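Local coordinates for protein pectate lyase (Paenibacillus sp. 0602, PDB 5GT5) that cleaves polygalacturonate by elimination, and probably also methyl-esterified pectins in endo fashion, probably with calcium as cofactor, at residues I341-Y346 with S372-S377. The protein carries 1 engineered substitution. Sequence-based numbering, arbitrary orientation.
Sequences IKDVQY and SLDGSS
K342 and S372 pair in parallel register, their CA atoms 4.9 Å apart, where strands 340-342 and 369-372, on successive rungs of the right-handed parallel beta-helix of the polysaccharide lyase 1 family, end. Two backbone bonds flank the pair: S372 N donates to I341 O (3.0 Å), and D343 N gives a short, almost straight bond to S372 O (2.7 Å, 178° at the hydrogen). Beyond the pair both chains leave the sheet. D343 turns with positive phi, while L373 to S376 form a type I' turn closed by S376 N on L373 O.

The D343 carboxylate links this turn to the neighbouring rung. Its chi1 of -77° sets CG beside the backbone N, anti to the carbonyl carbon. OD1 accepts the backbone N-H of D374 at 2.9 Å, met nearly along its C-O axis. OD2 forms a salt bridge with K342 NZ, which arrives from above the carboxylate plane and also bonds T295. D374 OD1 lies 4.1 Å from D343 OD1; this like-charge approach is probably eased by K342 and by R298, which pairs with D374 OD2. L373 extends CG anti to its backbone N and sets CD1 against D343 CA (3.7 Å), with CD2 near CG of Q345, whose OE1 is held by R298 of helix 295-301. S372 OG, just before the turn, donates to S376 O across its base, and L373 N bonds S376 OG. One water completes the junction, donating to D343 OD1 and S372 OG and accepting the N-H of G375 at 2.9 Å.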
loop_
_atom_site.group_PDB
_atom_site.type_symbol
_atom_site.label_atom_id
_atom_site.label_comp_id
_atom_site.label_asym_id
_atom_site.label_seq_id
_atom_site.Cartn_x
_atom_site.Cartn_y
_atom_site.Cartn_z
ATOM N N ILE A 341 20.645 16.540 18.867
ATOM C CA ILE A 341 19.688 16.698 19.960
ATOM C C ILE A 341 20.284 17.672 20.954
ATOM O O ILE A 341 21.408 17.462 21.449
ATOM C CB ILE A 341 19.400 15.340 20.638
ATOM C CG1 ILE A 341 18.783 14.384 19.594
ATOM C CG2 ILE A 341 18.445 15.489 21.814
ATOM C CD1 ILE A 341 18.502 12.992 20.123
ATOM N N LYS A 342 19.548 18.727 21.241
ATOM C CA LYS A 342 20.004 19.767 22.141
ATOM C C LYS A 342 18.970 20.093 23.190
ATOM O O LYS A 342 17.818 20.434 22.858
ATOM C CB LYS A 342 20.375 21.031 21.351
ATOM C CG LYS A 342 20.983 22.119 22.243
ATOM C CD LYS A 342 21.486 23.289 21.434
ATOM C CE LYS A 342 22.210 24.259 22.354
ATOM N NZ LYS A 342 21.269 24.911 23.285
ATOM N N ASP A 343 19.402 19.999 24.450
ATOM C CA ASP A 343 18.625 20.438 25.600
ATOM C C ASP A 343 17.326 19.661 25.779
ATOM O O ASP A 343 16.333 20.172 26.283
ATOM C CB ASP A 343 18.429 21.953 25.571
ATOM C CG ASP A 343 19.683 22.700 26.014
ATOM O OD1 ASP A 343 20.564 22.050 26.620
ATOM O OD2 ASP A 343 19.779 23.932 25.786
ATOM N N VAL A 344 17.387 18.391 25.408
ATOM C CA VAL A 344 16.331 17.422 25.695
ATOM C C VAL A 344 16.850 16.511 26.799
ATOM O O VAL A 344 17.860 15.824 26.617
ATOM C CB VAL A 344 15.980 16.592 24.439
ATOM C CG1 VAL A 344 14.982 15.494 24.800
ATOM C CG2 VAL A 344 15.409 17.508 23.322
ATOM N N GLN A 345 16.186 16.519 27.947
ATOM C CA GLN A 345 16.703 15.796 29.114
ATOM C C GLN A 345 16.608 14.271 28.972
ATOM O O GLN A 345 17.487 13.532 29.446
ATOM C CB GLN A 345 15.982 16.261 30.375
ATOM C CG GLN A 345 16.607 15.629 31.664
ATOM C CD GLN A 345 16.148 16.307 32.936
ATOM O OE1 GLN A 345 15.552 17.382 32.907
ATOM N NE2 GLN A 345 16.450 15.688 34.069
ATOM N N TYR A 346 15.531 13.793 28.346
ATOM C CA TYR A 346 15.279 12.357 28.227
ATOM C C TYR A 346 15.106 12.037 26.759
ATOM O O TYR A 346 13.998 11.796 26.287
ATOM C CB TYR A 346 14.028 11.937 29.016
ATOM C CG TYR A 346 14.106 12.283 30.491
ATOM C CD1 TYR A 346 14.870 11.511 31.349
ATOM C CD2 TYR A 346 13.424 13.376 31.011
ATOM C CE1 TYR A 346 14.957 11.831 32.708
ATOM C CE2 TYR A 346 13.495 13.698 32.362
ATOM C CZ TYR A 346 14.257 12.917 33.196
ATOM O OH TYR A 346 14.317 13.240 34.538
ATOM N N SER A 372 23.668 17.368 23.373
ATOM C CA SER A 372 24.128 18.389 24.319
ATOM C C SER A 372 23.010 18.702 25.294
ATOM O O SER A 372 21.863 18.869 24.886
ATOM C CB SER A 372 24.545 19.651 23.573
ATOM O OG SER A 372 24.931 20.672 24.490
ATOM N N LEU A 373 23.340 18.765 26.586
ATOM C CA LEU A 373 22.369 19.147 27.604
ATOM C C LEU A 373 23.061 20.118 28.552
ATOM O O LEU A 373 24.057 19.758 29.202
ATOM C CB LEU A 373 21.856 17.925 28.395
ATOM C CG LEU A 373 20.814 18.258 29.483
ATOM C CD1 LEU A 373 19.529 18.784 28.829
ATOM C CD2 LEU A 373 20.502 17.048 30.383
ATOM N N ASP A 374 22.544 21.339 28.630
ATOM C CA ASP A 374 23.092 22.354 29.537
ATOM C C ASP A 374 24.587 22.542 29.311
ATOM O O ASP A 374 25.359 22.632 30.266
ATOM C CB ASP A 374 22.809 21.989 30.996
ATOM C CG ASP A 374 21.330 21.825 31.292
ATOM O OD1 ASP A 374 20.508 22.549 30.696
ATOM O OD2 ASP A 374 20.990 20.959 32.116
ATOM N N GLY A 375 24.994 22.558 28.050
ATOM C CA GLY A 375 26.381 22.787 27.694
ATOM C C GLY A 375 27.259 21.570 27.531
ATOM O O GLY A 375 28.419 21.702 27.119
ATOM N N SER A 376 26.724 20.381 27.805
ATOM C CA SER A 376 27.509 19.169 27.642
ATOM C C SER A 376 27.771 18.881 26.177
ATOM O O SER A 376 27.222 19.525 25.285
ATOM C CB SER A 376 26.808 17.976 28.286
ATOM O OG SER A 376 25.735 17.518 27.478
ATOM N N SER A 377 28.614 17.890 25.924
ATOM C CA SER A 377 28.902 17.495 24.558
ATOM C C SER A 377 29.174 15.997 24.445
ATOM O O SER A 377 30.049 15.461 25.133
ATOM C CB SER A 377 30.087 18.304 24.024
ATOM O OG SER A 377 30.343 17.964 22.680
HETATM O O HOH W 1 23.309 22.606 25.646
#